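Gifsy-2 prophage ATP-binding sugar transporter-like protein (PDB 2PP6) is of unproven function but may bind ATP, possibly in connection with sugar transport. Local coordinates at residues 31-35 and 60-64; 76-80 and 91-96; 34-39 and 53-59. The contacts are given in a common frame with arbitrary orientation. Numbering follows the deposited sequence.

Contact 1 (31-35 and 60-64)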
ATOM      1  N   GLY A  31     -31.829  -3.858  13.752  1.00 29.52           N
ATOM      2  CA  GLY A  31     -31.645  -4.781  14.857  1.00 28.73           C
ATOM      3  C   GLY A  31     -30.258  -5.345  15.069  1.00 27.39           C
ATOM      4  O   GLY A  31     -30.045  -6.040  16.056  1.00 29.59           O
ATOM      5  N   THR A  32     -29.321  -5.065  14.164  1.00 27.32           N
ATOM      6  CA  THR A  32     -27.960  -5.571  14.298  1.00 27.42           C
ATOM      7  C   THR A  32     -26.951  -4.439  14.489  1.00 30.27           C
ATOM      8  O   THR A  32     -26.949  -3.457  13.745  1.00 27.31           O
ATOM      9  CB  THR A  32     -27.518  -6.363  13.047  1.00 31.71           C
ATOM     10  OG1 THR A  32     -28.529  -7.303  12.668  1.00 30.58           O
ATOM     11  CG2 THR A  32     -26.244  -7.117  13.335  1.00 29.12           C
ATOM     12  N   ASP A  33     -26.088  -4.591  15.484  1.00 29.76           N
ATOM     13  CA  ASP A  33     -25.071  -3.588  15.738  1.00 32.26           C
ATOM     14  C   ASP A  33     -23.917  -3.778  14.765  1.00 31.23           C
ATOM     15  O   ASP A  33     -23.552  -4.903  14.446  1.00 31.75           O
ATOM     16  CB  ASP A  33     -24.592  -3.690  17.175  1.00 42.87           C
ATOM     17  CG  ASP A  33     -25.692  -3.374  18.166  1.00 48.21           C
ATOM     18  OD1 ASP A  33     -26.435  -2.385  17.936  1.00 45.62           O
ATOM     19  OD2 ASP A  33     -25.808  -4.108  19.175  1.00 54.22           O
ATOM     20  N   CYS A  34     -23.360  -2.680  14.275  1.00 28.17           N
ATOM     21  CA  CYS A  34     -22.257  -2.751  13.320  1.00 26.30           C
ATOM     22  C   CYS A  34     -21.485  -1.434  13.199  1.00 24.52           C
ATOM     23  O   CYS A  34     -21.899  -0.409  13.733  1.00 24.60           O
ATOM     24  CB  CYS A  34     -22.793  -3.148  11.949  1.00 29.59           C
ATOM     25  SG  CYS A  34     -24.048  -2.028  11.345  1.00 28.82           S
ATOM     26  N   ILE A  35     -20.366  -1.465  12.487  1.00 13.83           N
ATOM     27  CA  ILE A  35     -19.547  -0.271  12.350  1.00 14.18           C
ATOM     28  C   ILE A  35     -19.746   0.443  11.024  1.00 15.64           C
ATOM     29  O   ILE A  35     -19.771  -0.152   9.936  1.00 13.55           O
ATOM     30  CB  ILE A  35     -18.022  -0.585  12.576  1.00 11.31           C
ATOM     31  CG1 ILE A  35     -17.700  -0.613  14.072  1.00  6.54           C
ATOM     32  CG2 ILE A  35     -17.148   0.524  11.982  1.00  4.96           C
ATOM     33  CD1 ILE A  35     -18.551  -1.501  14.890  1.00  9.87           C
ATOM     34  N   GLY A  60     -18.984  -6.912   8.303  1.00 17.28           N
ATOM     35  CA  GLY A  60     -19.426  -7.868   7.298  1.00 18.46           C
ATOM     36  C   GLY A  60     -20.584  -8.718   7.778  1.00 21.21           C
ATOM     37  O   GLY A  60     -20.978  -9.662   7.106  1.00 15.62           O
ATOM     38  N   ASN A  61     -21.147  -8.378   8.934  1.00 22.61           N
ATOM     39  CA  ASN A  61     -22.225  -9.178   9.487  1.00 23.65           C
ATOM     40  C   ASN A  61     -23.628  -8.626   9.276  1.00 22.01           C
ATOM     41  O   ASN A  61     -24.576  -9.121   9.874  1.00 14.86           O
ATOM     42  CB  ASN A  61     -21.973  -9.438  10.980  1.00 25.14           C
ATOM     43  CG  ASN A  61     -22.092  -8.184  11.828  1.00 39.27           C
ATOM     44  OD1 ASN A  61     -21.557  -7.139  11.474  1.00 49.68           O
ATOM     45  ND2 ASN A  61     -22.769  -8.293  12.966  1.00 45.22           N
ATOM     46  N   VAL A  62     -23.755  -7.616   8.416  1.00 22.50           N
ATOM     47  CA  VAL A  62     -25.056  -7.020   8.105  1.00 22.72           C
ATOM     48  C   VAL A  62     -25.232  -6.847   6.608  1.00 23.87           C
ATOM     49  O   VAL A  62     -24.255  -6.749   5.858  1.00 24.81           O
ATOM     50  CB  VAL A  62     -25.255  -5.606   8.745  1.00 20.92           C
ATOM     51  CG1 VAL A  62     -25.271  -5.706  10.252  1.00 24.65           C
ATOM     52  CG2 VAL A  62     -24.154  -4.676   8.306  1.00 15.54           C
ATOM     53  N   ILE A  63     -26.491  -6.821   6.183  1.00 34.67           N
ATOM     54  CA  ILE A  63     -26.857  -6.596   4.778  1.00 39.34           C
ATOM     55  C   ILE A  63     -27.954  -5.538   4.829  1.00 39.44           C
ATOM     56  O   ILE A  63     -29.141  -5.867   4.891  1.00 38.89           O
ATOM     57  CB  ILE A  63     -27.443  -7.852   4.093  1.00 53.68           C
ATOM     58  CG1 ILE A  63     -27.580  -8.986   5.102  1.00 60.82           C
ATOM     59  CG2 ILE A  63     -26.561  -8.265   2.938  1.00 58.06           C
ATOM     60  CD1 ILE A  63     -28.171 -10.246   4.517  1.00 66.07           C
ATOM     61  N   PRO A  64     -27.572  -4.252   4.814  1.00 19.27           N
ATOM     62  CA  PRO A  64     -28.562  -3.174   4.868  1.00 17.14           C
ATOM     63  C   PRO A  64     -29.551  -3.158   3.707  1.00 18.54           C
ATOM     64  O   PRO A  64     -29.230  -3.580   2.601  1.00 13.51           O
ATOM     65  CB  PRO A  64     -27.693  -1.923   4.932  1.00 20.89           C
ATOM     66  CG  PRO A  64     -26.474  -2.317   4.171  1.00 21.96           C
ATOM     67  CD  PRO A  64     -26.208  -3.708   4.680  1.00 19.10           C
TER
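This is a small surface contact in which the start of strand 32-38 of the antiparallel barrel is flanked by the loop that follows strand 53-57. It buries 180 Å², both sides summed; the nearest CA atoms, of Thr-32 and Val-62, are 7.0 Å apart, too far for strand pairing. That pairing ends just before the loop: Ile-35 still bonds to Phe-58 and Ser-59, after which the chain swings away. What remains is side-chain packing governed by strand alternation. Thr-32 and Cys-34 direct their CA-to-CB bonds toward the loop, and both meet Val-62, with CG1 of Val-62 lying 3.5 Å from Thr-32 CG2 and 3.9 Å from Cys-34 CB. Asp-33, between them, points away and its OD1 bonds to Asn-28 of the adjacent strand 25-29. Asn-61 starts sideways but its amide end approaches, ND2 lying 3.7 Å from Thr-32 CG2 and 3.8 Å from Asp-33 O. Further along the loop, Pro-64 touches Pro-89 and Leu-91 of strand 88-95. Contacts are mostly apolar around Val-62, the nearby Asn-61 amide making no hydrogen bond across the segments: modest side-chain burial, not directional bonding, packs loop on strand.

Contact 2 (76-80 and 91-96)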
ATOM      1  N   GLU A  76     -32.994   8.189  14.964  1.00 45.00           N
ATOM      2  CA  GLU A  76     -33.456   7.144  14.066  1.00 48.48           C
ATOM      3  C   GLU A  76     -33.487   7.643  12.629  1.00 45.22           C
ATOM      4  O   GLU A  76     -33.873   8.770  12.363  1.00 45.78           O
ATOM      5  CB  GLU A  76     -34.844   6.653  14.499  1.00 59.82           C
ATOM      6  CG  GLU A  76     -35.219   5.291  13.920  1.00 72.33           C
ATOM      7  CD  GLU A  76     -36.288   4.568  14.732  1.00 76.19           C
ATOM      8  OE1 GLU A  76     -37.418   5.092  14.831  1.00 77.29           O
ATOM      9  OE2 GLU A  76     -35.991   3.472  15.269  1.00 76.78           O
ATOM     10  N   PHE A  77     -33.056   6.798  11.706  1.00 27.41           N
ATOM     11  CA  PHE A  77     -33.024   7.149  10.301  1.00 21.92           C
ATOM     12  C   PHE A  77     -33.623   6.022   9.490  1.00 22.52           C
ATOM     13  O   PHE A  77     -33.917   4.953  10.008  1.00 16.65           O
ATOM     14  CB  PHE A  77     -31.585   7.362   9.808  1.00 25.94           C
ATOM     15  CG  PHE A  77     -30.851   8.487  10.483  1.00 25.12           C
ATOM     16  CD1 PHE A  77     -30.240   8.301  11.725  1.00 21.70           C
ATOM     17  CD2 PHE A  77     -30.710   9.716   9.845  1.00 23.33           C
ATOM     18  CE1 PHE A  77     -29.486   9.324  12.322  1.00 20.38           C
ATOM     19  CE2 PHE A  77     -29.956  10.754  10.432  1.00 25.16           C
ATOM     20  CZ  PHE A  77     -29.343  10.554  11.672  1.00 25.51           C
ATOM     21  N   THR A  78     -33.795   6.272   8.203  1.00 29.01           N
ATOM     22  CA  THR A  78     -34.324   5.271   7.303  1.00 28.60           C
ATOM     23  C   THR A  78     -33.413   5.263   6.081  1.00 28.92           C
ATOM     24  O   THR A  78     -33.058   6.311   5.539  1.00 28.75           O
ATOM     25  CB  THR A  78     -35.784   5.595   6.905  1.00 26.06           C
ATOM     26  OG1 THR A  78     -36.606   5.545   8.077  1.00 31.58           O
ATOM     27  CG2 THR A  78     -36.319   4.591   5.894  1.00 31.51           C
ATOM     28  N   VAL A  79     -32.993   4.071   5.689  1.00 27.40           N
ATOM     29  CA  VAL A  79     -32.135   3.917   4.537  1.00 27.25           C
ATOM     30  C   VAL A  79     -33.006   4.121   3.308  1.00 29.94           C
ATOM     31  O   VAL A  79     -33.807   3.250   2.952  1.00 27.53           O
ATOM     32  CB  VAL A  79     -31.511   2.507   4.496  1.00 30.51           C
ATOM     33  CG1 VAL A  79     -30.814   2.284   3.156  1.00 26.45           C
ATOM     34  CG2 VAL A  79     -30.532   2.347   5.636  1.00 23.30           C
ATOM     35  N   THR A  80     -32.845   5.276   2.671  1.00 38.36           N
ATOM     36  CA  THR A  80     -33.616   5.606   1.481  1.00 43.01           C
ATOM     37  C   THR A  80     -32.992   5.060   0.200  1.00 44.45           C
ATOM     38  O   THR A  80     -33.709   4.765  -0.746  1.00 44.19           O
ATOM     39  CB  THR A  80     -33.802   7.122   1.349  1.00 53.72           C
ATOM     40  OG1 THR A  80     -32.539   7.746   1.083  1.00 61.31           O
ATOM     41  CG2 THR A  80     -34.373   7.679   2.635  1.00 57.31           C
ATOM     42  N   LEU A  91     -24.957   3.871   2.473  1.00 16.47           N
ATOM     43  CA  LEU A  91     -26.350   4.169   2.760  1.00 15.27           C
ATOM     44  C   LEU A  91     -26.727   5.650   2.861  1.00 16.97           C
ATOM     45  O   LEU A  91     -26.003   6.468   3.444  1.00 14.81           O
ATOM     46  CB  LEU A  91     -26.756   3.476   4.061  1.00 18.26           C
ATOM     47  CG  LEU A  91     -26.223   2.060   4.310  1.00 17.84           C
ATOM     48  CD1 LEU A  91     -26.804   1.520   5.625  1.00 14.70           C
ATOM     49  CD2 LEU A  91     -26.584   1.147   3.151  1.00 16.61           C
ATOM     50  N   THR A  92     -27.874   5.989   2.281  1.00 25.17           N
ATOM     51  CA  THR A  92     -28.382   7.348   2.358  1.00 29.56           C
ATOM     52  C   THR A  92     -29.474   7.239   3.404  1.00 29.55           C
ATOM     53  O   THR A  92     -30.437   6.485   3.233  1.00 28.87           O
ATOM     54  CB  THR A  92     -28.983   7.831   1.030  1.00 32.61           C
ATOM     55  OG1 THR A  92     -27.935   7.987   0.064  1.00 30.28           O
ATOM     56  CG2 THR A  92     -29.691   9.166   1.228  1.00 28.08           C
ATOM     57  N   LEU A  93     -29.302   7.986   4.491  1.00 36.92           N
ATOM     58  CA  LEU A  93     -30.227   7.952   5.613  1.00 39.96           C
ATOM     59  C   LEU A  93     -31.021   9.232   5.798  1.00 47.84           C
ATOM     60  O   LEU A  93     -30.474  10.335   5.703  1.00 42.70           O
ATOM     61  CB  LEU A  93     -29.449   7.704   6.897  1.00 24.54           C
ATOM     62  CG  LEU A  93     -28.291   6.726   6.861  1.00 14.37           C
ATOM     63  CD1 LEU A  93     -27.535   6.776   8.176  1.00 14.23           C
ATOM     64  CD2 LEU A  93     -28.830   5.343   6.611  1.00 14.88           C
ATOM     65  N   GLU A  94     -32.308   9.069   6.097  1.00 53.98           N
ATOM     66  CA  GLU A  94     -33.193  10.202   6.344  1.00 59.55           C
ATOM     67  C   GLU A  94     -33.765  10.127   7.762  1.00 58.62           C
ATOM     68  O   GLU A  94     -34.092   9.041   8.248  1.00 50.86           O
ATOM     69  CB  GLU A  94     -34.333  10.222   5.319  1.00 95.26           C
ATOM     70  CG  GLU A  94     -33.864  10.444   3.885  1.00122.83           C
ATOM     71  CD  GLU A  94     -33.099  11.749   3.695  1.00134.26           C
ATOM     72  OE1 GLU A  94     -32.523  11.948   2.602  1.00139.23           O
ATOM     73  OE2 GLU A  94     -33.075  12.576   4.631  1.00139.70           O
ATOM     74  N   GLU A  95     -33.865  11.283   8.420  1.00 42.08           N
ATOM     75  CA  GLU A  95     -34.405  11.379   9.780  1.00 39.54           C
ATOM     76  C   GLU A  95     -35.836  10.821   9.823  1.00 40.50           C
ATOM     77  O   GLU A  95     -36.498  10.688   8.794  1.00 36.31           O
ATOM     78  CB  GLU A  95     -34.430  12.838  10.231  1.00 66.57           C
ATOM     79  CG  GLU A  95     -33.210  13.642   9.819  1.00 72.22           C
ATOM     80  CD  GLU A  95     -32.260  13.920  10.970  1.00 76.58           C
ATOM     81  OE1 GLU A  95     -31.220  14.570  10.723  1.00 78.39           O
ATOM     82  OE2 GLU A  95     -32.547  13.499  12.115  1.00 77.73           O
ATOM     83  N   ASN A  96     -36.311  10.498  11.018  1.00 55.78           N
ATOM     84  CA  ASN A  96     -37.654   9.966  11.170  1.00 63.38           C
ATOM     85  C   ASN A  96     -38.544  10.996  11.852  1.00 66.54           C
ATOM     86  O   ASN A  96     -39.161  10.664  12.889  1.00 69.94           O
ATOM     87  CB  ASN A  96     -37.613   8.668  11.983  1.00 64.32           C
ATOM     88  CG  ASN A  96     -37.322   7.446  11.121  1.00 71.25           C
ATOM     89  OD1 ASN A  96     -36.550   7.514  10.164  1.00 73.54           O
ATOM     90  ND2 ASN A  96     -37.936   6.318  11.466  1.00 73.98           N
TER
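Strands 75-85 and 88-95 form a beta hairpin of the barrel, and segments 76-80 and 91-96 pair antiparallel within it, their axes 4.2 Å apart at closest approach and 137° between N-to-C directions. Backbone bonding sets the register. Thr-78 and Glu-94 are a hydrogen-bonded pair, with Thr-78 N to Glu-94 O at 2.8 Å and Glu-94 N to Thr-78 O at 2.9 Å; Thr-80 N donates to Thr-92 O at 2.8 Å. At the flanking non-hydrogen-bonded pairs, Phe-77 with Glu-95 and Val-79 with Leu-93, CA atoms come within 4.5 and 4.6 Å. CA-H...O contacts reinforce this, such as Leu-93 CA to Thr-78 O at 3.3 Å. Side-chain hydroxyls add two bonds: Thr-78 OG1 gives to Asn-96 OD1 at 2.9 Å, and Thr-80 OG1 to Thr-92 O at 3.3 Å. Apolar packing gathers around Val-79 and Leu-93: Val-79 CG2 lies 3.6 Å from Leu-93 CD2 and 3.8 Å from Leu-91 CD1, while Phe-77 CB is 3.6 Å from Leu-93 CB. Val-70 of strand 69-72 touches Val-79 and Leu-93. In these segments the face with Val-79 and Leu-93 is apolar and buried, that with Thr-78 and Glu-94 polar and partly exposed.

Contact 3 (34-39 and 53-59)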
ATOM      1  N   CYS A  34     -23.360  -2.680  14.275  1.00 28.17           N
ATOM      2  CA  CYS A  34     -22.257  -2.751  13.320  1.00 26.30           C
ATOM      3  C   CYS A  34     -21.485  -1.434  13.199  1.00 24.52           C
ATOM      4  O   CYS A  34     -21.899  -0.409  13.733  1.00 24.60           O
ATOM      5  CB  CYS A  34     -22.793  -3.148  11.949  1.00 29.59           C
ATOM      6  SG  CYS A  34     -24.048  -2.028  11.345  1.00 28.82           S
ATOM      7  N   ILE A  35     -20.366  -1.465  12.487  1.00 13.83           N
ATOM      8  CA  ILE A  35     -19.547  -0.271  12.350  1.00 14.18           C
ATOM      9  C   ILE A  35     -19.746   0.443  11.024  1.00 15.64           C
ATOM     10  O   ILE A  35     -19.771  -0.152   9.936  1.00 13.55           O
ATOM     11  CB  ILE A  35     -18.022  -0.585  12.576  1.00 11.31           C
ATOM     12  CG1 ILE A  35     -17.700  -0.613  14.072  1.00  6.54           C
ATOM     13  CG2 ILE A  35     -17.148   0.524  11.982  1.00  4.96           C
ATOM     14  CD1 ILE A  35     -18.551  -1.501  14.890  1.00  9.87           C
ATOM     15  N   VAL A  36     -19.861   1.751  11.114  1.00 14.06           N
ATOM     16  CA  VAL A  36     -20.097   2.513   9.919  1.00 13.67           C
ATOM     17  C   VAL A  36     -19.163   3.721   9.938  1.00 14.55           C
ATOM     18  O   VAL A  36     -18.701   4.136  10.995  1.00 15.10           O
ATOM     19  CB  VAL A  36     -21.608   2.900   9.908  1.00 25.80           C
ATOM     20  CG1 VAL A  36     -21.793   4.384  10.164  1.00 19.06           C
ATOM     21  CG2 VAL A  36     -22.252   2.421   8.625  1.00 26.22           C
ATOM     22  N   VAL A  37     -18.843   4.273   8.782  1.00 20.98           N
ATOM     23  CA  VAL A  37     -17.981   5.447   8.774  1.00 21.29           C
ATOM     24  C   VAL A  37     -18.656   6.530   7.947  1.00 26.17           C
ATOM     25  O   VAL A  37     -19.107   6.271   6.826  1.00 23.76           O
ATOM     26  CB  VAL A  37     -16.571   5.125   8.203  1.00 14.34           C
ATOM     27  CG1 VAL A  37     -15.760   6.398   8.057  1.00  8.85           C
ATOM     28  CG2 VAL A  37     -15.839   4.155   9.141  1.00 15.09           C
ATOM     29  N   GLU A  38     -18.750   7.732   8.516  1.00 21.91           N
ATOM     30  CA  GLU A  38     -19.368   8.858   7.829  1.00 25.63           C
ATOM     31  C   GLU A  38     -18.623   9.156   6.536  1.00 27.55           C
ATOM     32  O   GLU A  38     -17.391   9.109   6.494  1.00 22.47           O
ATOM     33  CB  GLU A  38     -19.388  10.083   8.736  1.00 39.94           C
ATOM     34  CG  GLU A  38     -20.201   9.831   9.992  1.00 56.54           C
ATOM     35  CD  GLU A  38     -20.968  11.056  10.476  1.00 64.38           C
ATOM     36  OE1 GLU A  38     -21.757  11.629   9.684  1.00 68.35           O
ATOM     37  OE2 GLU A  38     -20.789  11.439  11.655  1.00 65.68           O
ATOM     38  N   SER A  39     -19.374   9.447   5.478  1.00 36.56           N
ATOM     39  CA  SER A  39     -18.771   9.726   4.180  1.00 42.24           C
ATOM     40  C   SER A  39     -17.902  10.961   4.181  1.00 47.93           C
ATOM     41  O   SER A  39     -17.100  11.159   3.279  1.00 47.62           O
ATOM     42  CB  SER A  39     -19.851   9.857   3.112  1.00 53.07           C
ATOM     43  OG  SER A  39     -20.394   8.582   2.803  1.00 55.07           O
ATOM     44  N   LYS A  53     -28.042  12.243   5.842  1.00 47.34           N
ATOM     45  CA  LYS A  53     -26.743  11.659   6.195  1.00 42.33           C
ATOM     46  C   LYS A  53     -26.307  10.517   5.257  1.00 39.52           C
ATOM     47  O   LYS A  53     -27.137   9.777   4.722  1.00 34.28           O
ATOM     48  CB  LYS A  53     -26.799  11.149   7.637  1.00 62.93           C
ATOM     49  CG  LYS A  53     -25.472  10.679   8.193  1.00 67.29           C
ATOM     50  CD  LYS A  53     -24.641  11.826   8.713  1.00 69.88           C
ATOM     51  CE  LYS A  53     -25.300  12.454   9.926  1.00 70.33           C
ATOM     52  NZ  LYS A  53     -24.449  13.521  10.517  1.00 71.16           N
ATOM     53  N   ASN A  54     -24.997  10.371   5.078  1.00 34.40           N
ATOM     54  CA  ASN A  54     -24.440   9.337   4.206  1.00 29.83           C
ATOM     55  C   ASN A  54     -23.316   8.554   4.896  1.00 26.87           C
ATOM     56  O   ASN A  54     -22.417   9.145   5.477  1.00 24.46           O
ATOM     57  CB  ASN A  54     -23.927   9.988   2.927  1.00 35.23           C
ATOM     58  CG  ASN A  54     -24.263   9.182   1.708  1.00 39.37           C
ATOM     59  OD1 ASN A  54     -23.577   8.217   1.385  1.00 42.29           O
ATOM     60  ND2 ASN A  54     -25.342   9.554   1.033  1.00 42.80           N
ATOM     61  N   VAL A  55     -23.358   7.227   4.839  1.00 36.91           N
ATOM     62  CA  VAL A  55     -22.329   6.425   5.506  1.00 35.02           C
ATOM     63  C   VAL A  55     -22.055   5.114   4.795  1.00 32.99           C
ATOM     64  O   VAL A  55     -22.938   4.571   4.136  1.00 34.14           O
ATOM     65  CB  VAL A  55     -22.761   6.041   6.922  1.00 19.87           C
ATOM     66  CG1 VAL A  55     -23.314   7.251   7.648  1.00 12.02           C
ATOM     67  CG2 VAL A  55     -23.802   4.929   6.851  1.00 22.41           C
ATOM     68  N   VAL A  56     -20.839   4.592   4.925  1.00 25.70           N
ATOM     69  CA  VAL A  56     -20.566   3.302   4.315  1.00 23.18           C
ATOM     70  C   VAL A  56     -20.361   2.272   5.436  1.00 21.99           C
ATOM     71  O   VAL A  56     -19.747   2.558   6.461  1.00 21.91           O
ATOM     72  CB  VAL A  56     -19.374   3.355   3.329  1.00 19.48           C
ATOM     73  CG1 VAL A  56     -18.964   4.768   3.097  1.00 17.75           C
ATOM     74  CG2 VAL A  56     -18.256   2.505   3.810  1.00 19.51           C
ATOM     75  N   VAL A  57     -20.925   1.086   5.240  1.00 17.81           N
ATOM     76  CA  VAL A  57     -20.894   0.009   6.217  1.00 18.78           C
ATOM     77  C   VAL A  57     -19.664  -0.879   6.144  1.00 19.07           C
ATOM     78  O   VAL A  57     -19.427  -1.543   5.139  1.00 24.17           O
ATOM     79  CB  VAL A  57     -22.156  -0.865   6.053  1.00 14.69           C
ATOM     80  CG1 VAL A  57     -22.214  -1.934   7.140  1.00  9.95           C
ATOM     81  CG2 VAL A  57     -23.381   0.016   6.114  1.00  8.04           C
ATOM     82  N   PHE A  58     -18.895  -0.927   7.222  1.00 22.45           N
ATOM     83  CA  PHE A  58     -17.689  -1.745   7.227  1.00 21.41           C
ATOM     84  C   PHE A  58     -17.834  -3.162   7.770  1.00 22.96           C
ATOM     85  O   PHE A  58     -17.173  -4.073   7.289  1.00 27.72           O
ATOM     86  CB  PHE A  58     -16.571  -1.020   7.963  1.00 15.78           C
ATOM     87  CG  PHE A  58     -15.893   0.039   7.134  1.00 16.52           C
ATOM     88  CD1 PHE A  58     -14.564  -0.088   6.780  1.00 13.39           C
ATOM     89  CD2 PHE A  58     -16.597   1.161   6.696  1.00 18.28           C
ATOM     90  CE1 PHE A  58     -13.939   0.888   5.996  1.00 18.67           C
ATOM     91  CE2 PHE A  58     -15.979   2.141   5.919  1.00 19.26           C
ATOM     92  CZ  PHE A  58     -14.652   2.006   5.566  1.00 19.17           C
ATOM     93  N   SER A  59     -18.701  -3.364   8.751  1.00 19.36           N
ATOM     94  CA  SER A  59     -18.891  -4.692   9.319  1.00 20.83           C
ATOM     95  C   SER A  59     -19.395  -5.645   8.238  1.00 22.29           C
ATOM     96  O   SER A  59     -20.151  -5.237   7.348  1.00 23.43           O
ATOM     97  CB  SER A  59     -19.896  -4.617  10.464  1.00 23.96           C
ATOM     98  OG  SER A  59     -19.460  -3.689  11.438  1.00 29.22           O
TER
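Near the centre of the chain, strands 32-38 and 53-57 run antiparallel as neighbours in the barrel; the axes of segments 34-38 and 53-57 approach to 4.7 Å, with 132° between N-to-C directions. Val-37 and Val-56 form the hydrogen-bonded pair (Val-37 N to Val-56 O 3.0 Å), and Phe-58 N to Ile-35 O, 3.0 Å, extends it. The side chains then divide between two faces. On one, Val-36 has an off-well chi1 of 109°, in which CG2 touches both Val-55 CG2 (3.4 Å) and Val-57 CG2 (3.7 Å). On the other, Val-37, rotamer t, lays CG2 against the Phe-58 ring, placed there by an m chi1, in an off-centre CH-pi contact 4.2 Å from the centroid and 29° off the normal. Phe-58, together with Val-37, packs against helix 2-23, and its ring accepts a cation-pi contact from Lys-88. Serines finish both ends. Ser-59, rotamer m, takes the place of a backbone acceptor: Ile-35 N to Ser-59 OG is 2.6 Å at 173°. Ser-39 N donates to Asn-54 O at 3.1 Å. Glu-38, with chi1 m and chi2 off-well at -145°, presents OE1 to Lys-53, which bends through p torsions at chi2 and chi3 to bring NZ within 3.4 Å of Glu-38 OE1, a weak salt bridge. Valines thus dominate the middle of the pairing, Val-36, Val-55 and Val-57 on one face, Val-37 and Val-56 on the other against Leu-42, while at the 38/53 end the buried Glu-38 carboxylate is met by Arg-73 and weakly by Lys-53.

Contact 1 is a surface contact, whereas contacts 2 and 3 are partly buried; contact 3 lies nearest the chain centre, about 3 Å between centres. Contacts 1 and 3 share Cys-34 and Ile-35 on strand 32-38, and meet where Val-62 CG2 lies 3.6 Å from Val-57 CG1. Contacts 2 and 3 are strand pairings on either side of the 53-57/88-95 pairing, which links them through probable hydrogen bonds such as Leu-91 N to Val-55 O, 2.7 Å. Each buries about 600 Å². Contact 2 adds Thr and Asn side-chain bonds to one apolar face, contact 3 valines, a CH-pi contact and a charged pair; contact 1 has Val-62 packing without cross-segment hydrogen bonds.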